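Local coordinates for sulfonate ABC transporter, periplasmic sulfonate-binding protein SsuA (Methylobacillus flagellatus, PDB 3UIF), which probably captures sulfonates or related compounds such as sulfate esters in the periplasm and delivers them to an ABC transporter for import, at residues His230-Asp235 with Val264-Arg269. Residues are numbered along the deposited sequence; the frame is centred on the assembly and turned at random.
Sequences HWVAQD and VSWRQR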
loop_
_atom_site.group_PDB
_atom_site.type_symbol
_atom_site.label_atom_id
_atom_site.label_comp_id
_atom_site.label_asym_id
_atom_site.label_seq_id
_atom_site.Cartn_x
_atom_site.Cartn_y
_atom_site.Cartn_z
ATOM N N HIS A 230 -6.107 5.592 14.752
ATOM C CA HIS A 230 -6.413 4.990 16.050
ATOM C C HIS A 230 -7.860 4.575 16.130
ATOM O O HIS A 230 -8.200 3.538 16.737
ATOM C CB HIS A 230 -6.069 5.963 17.184
ATOM C CG HIS A 230 -6.474 5.477 18.562
ATOM N ND1 HIS A 230 -7.331 6.160 19.351
ATOM C CD2 HIS A 230 -6.115 4.335 19.275
ATOM C CE1 HIS A 230 -7.497 5.508 20.509
ATOM N NE2 HIS A 230 -6.761 4.386 20.462
ATOM N N TRP A 231 -8.735 5.369 15.516
ATOM C CA TRP A 231 -10.154 5.089 15.590
ATOM C C TRP A 231 -10.521 3.856 14.784
ATOM O O TRP A 231 -11.287 3.004 15.250
ATOM C CB TRP A 231 -10.978 6.315 15.187
ATOM C CG TRP A 231 -12.443 5.985 15.085
ATOM C CD1 TRP A 231 -13.392 5.993 16.104
ATOM C CD2 TRP A 231 -13.161 5.526 13.896
ATOM N NE1 TRP A 231 -14.615 5.594 15.633
ATOM C CE2 TRP A 231 -14.545 5.292 14.319
ATOM C CE3 TRP A 231 -12.810 5.289 12.582
ATOM C CZ2 TRP A 231 -15.519 4.853 13.437
ATOM C CZ3 TRP A 231 -13.797 4.840 11.698
ATOM C CH2 TRP A 231 -15.120 4.634 12.116
ATOM N N VAL A 232 -9.973 3.739 13.582
ATOM C CA VAL A 232 -10.292 2.614 12.715
ATOM C C VAL A 232 -9.606 1.319 13.169
ATOM O O VAL A 232 -10.088 0.227 12.861
ATOM C CB VAL A 232 -9.914 2.902 11.241
ATOM C CG1 VAL A 232 -8.416 2.708 11.012
ATOM C CG2 VAL A 232 -10.713 2.027 10.291
ATOM N N ALA A 233 -8.494 1.449 13.896
ATOM C CA ALA A 233 -7.651 0.309 14.246
ATOM C C ALA A 233 -8.214 -0.531 15.410
ATOM O O ALA A 233 -7.770 -1.656 15.639
ATOM C CB ALA A 233 -6.229 0.764 14.534
ATOM N N GLN A 234 -9.198 0.016 16.120
ATOM C CA GLN A 234 -9.917 -0.718 17.143
ATOM C C GLN A 234 -10.865 -1.716 16.461
ATOM O O GLN A 234 -11.416 -1.416 15.402
ATOM C CB GLN A 234 -10.679 0.263 18.037
ATOM C CG GLN A 234 -9.817 1.381 18.629
ATOM C CD GLN A 234 -10.611 2.397 19.436
ATOM O OE1 GLN A 234 -11.386 2.041 20.325
ATOM N NE2 GLN A 234 -10.410 3.676 19.138
ATOM N N ASP A 235 -11.038 -2.898 17.058
ATOM C CA ASP A 235 -11.839 -3.979 16.453
ATOM C C ASP A 235 -13.295 -3.610 16.247
ATOM O O ASP A 235 -13.901 -4.039 15.267
ATOM C CB ASP A 235 -11.818 -5.251 17.292
ATOM C CG ASP A 235 -10.435 -5.611 17.791
ATOM O OD1 ASP A 235 -9.544 -5.879 16.947
ATOM O OD2 ASP A 235 -10.256 -5.638 19.041
ATOM N N VAL A 264 -0.972 -10.892 10.684
ATOM C CA VAL A 264 -0.966 -9.532 11.211
ATOM C C VAL A 264 -2.403 -9.153 11.601
ATOM O O VAL A 264 -3.317 -9.200 10.768
ATOM C CB VAL A 264 -0.397 -8.537 10.174
ATOM C CG1 VAL A 264 -0.427 -7.120 10.727
ATOM C CG2 VAL A 264 1.025 -8.927 9.765
ATOM N N SER A 265 -2.600 -8.807 12.867
ATOM C CA SER A 265 -3.919 -8.461 13.388
ATOM C C SER A 265 -4.510 -7.235 12.709
ATOM O O SER A 265 -3.816 -6.505 12.009
ATOM C CB SER A 265 -3.848 -8.212 14.890
ATOM O OG SER A 265 -3.379 -6.917 15.159
ATOM N N TRP A 266 -5.800 -7.023 12.932
ATOM C CA TRP A 266 -6.502 -5.866 12.406
ATOM C C TRP A 266 -5.848 -4.548 12.774
ATOM O O TRP A 266 -5.641 -3.686 11.914
ATOM C CB TRP A 266 -7.960 -5.889 12.862
ATOM C CG TRP A 266 -8.656 -4.603 12.547
ATOM C CD1 TRP A 266 -9.062 -3.616 13.437
ATOM C CD2 TRP A 266 -8.975 -4.078 11.219
ATOM N NE1 TRP A 266 -9.638 -2.568 12.772
ATOM C CE2 TRP A 266 -9.609 -2.775 11.438
ATOM C CE3 TRP A 266 -8.834 -4.555 9.916
ATOM C CZ2 TRP A 266 -10.066 -2.001 10.395
ATOM C CZ3 TRP A 266 -9.304 -3.767 8.869
ATOM C CH2 TRP A 266 -9.907 -2.519 9.109
ATOM N N ARG A 267 -5.515 -4.394 14.055
ATOM C CA ARG A 267 -4.824 -3.221 14.549
ATOM C C ARG A 267 -3.433 -3.064 13.943
ATOM O O ARG A 267 -3.045 -1.978 13.515
ATOM C CB ARG A 267 -4.727 -3.279 16.068
ATOM C CG ARG A 267 -4.277 -1.967 16.703
ATOM C CD ARG A 267 -3.840 -2.156 18.147
ATOM N NE ARG A 267 -4.972 -2.465 19.011
ATOM C CZ ARG A 267 -4.935 -2.418 20.345
ATOM N NH1 ARG A 267 -3.811 -2.064 20.969
ATOM N NH2 ARG A 267 -6.022 -2.723 21.058
ATOM N N GLN A 268 -2.683 -4.151 13.912
ATOM C CA GLN A 268 -1.332 -4.129 13.363
ATOM C C GLN A 268 -1.267 -3.775 11.865
ATOM O O GLN A 268 -0.272 -3.218 11.395
ATOM C CB GLN A 268 -0.613 -5.450 13.660
ATOM C CG GLN A 268 -0.260 -5.656 15.123
ATOM C CD GLN A 268 0.755 -4.640 15.632
ATOM O OE1 GLN A 268 0.434 -3.778 16.467
ATOM N NE2 GLN A 268 1.982 -4.723 15.127
ATOM N N ARG A 269 -2.338 -4.057 11.128
ATOM C CA ARG A 269 -2.415 -3.687 9.721
ATOM C C ARG A 269 -2.353 -2.169 9.506
ATOM O O ARG A 269 -2.059 -1.705 8.403
ATOM C CB ARG A 269 -3.670 -4.273 9.066
ATOM C CG ARG A 269 -3.675 -5.794 8.931
ATOM C CD ARG A 269 -2.660 -6.340 7.935
ATOM N NE ARG A 269 -2.924 -5.863 6.581
ATOM C CZ ARG A 269 -3.727 -6.456 5.692
ATOM N NH1 ARG A 269 -4.373 -7.582 5.986
ATOM N NH2 ARG A 269 -3.875 -5.922 4.493
HETATM O O HOH W 1 -6.818 -6.078 16.564
#
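Trp266 reaches from the loop ahead of helix 276-291 to Val232, Ala233 and Gln234 at the C-terminal end of helix 215-233, where carbonyls of a last turn typically run short of amide partners and an N-H from elsewhere suits them. Its CB carries CG anti to the backbone N (chi1 170°), which sends the indole across to the helix end. Trp266 CD1 then lies 3.2 Å from Ala233 O, and beyond it NE1 donates to Val232 O at 2.8 Å, in the carbonyl plane but bent, with an N-H...O angle of 137°. Trp266 NE1 also makes a weak second bond to Gln234 O, at 3.4 Å. In this periplasmic binding protein of the NMT1/THI5-like family, tryptophan, pairing a donor with a broad apolar ring, joins a helix end to a loop far along the sequence. Farther round, Trp266 CZ2 meets CG2, one methyl of beta-branched Val232, at 4.1 Å, while Tyr259 and Trp270 pack edge-to-face with the indole. A leucine here would probably leave Val232 O without its indole donor and lose those aromatic contacts. Alongside, small Ala233 lets Arg267 come close, Ala233 CB lying 4.0 Å from Arg267 CG; Arg267 NH1 hydrogen-bonds to Phe322 O, and the guanidinium makes a cation-pi contact with the Phe322 ring.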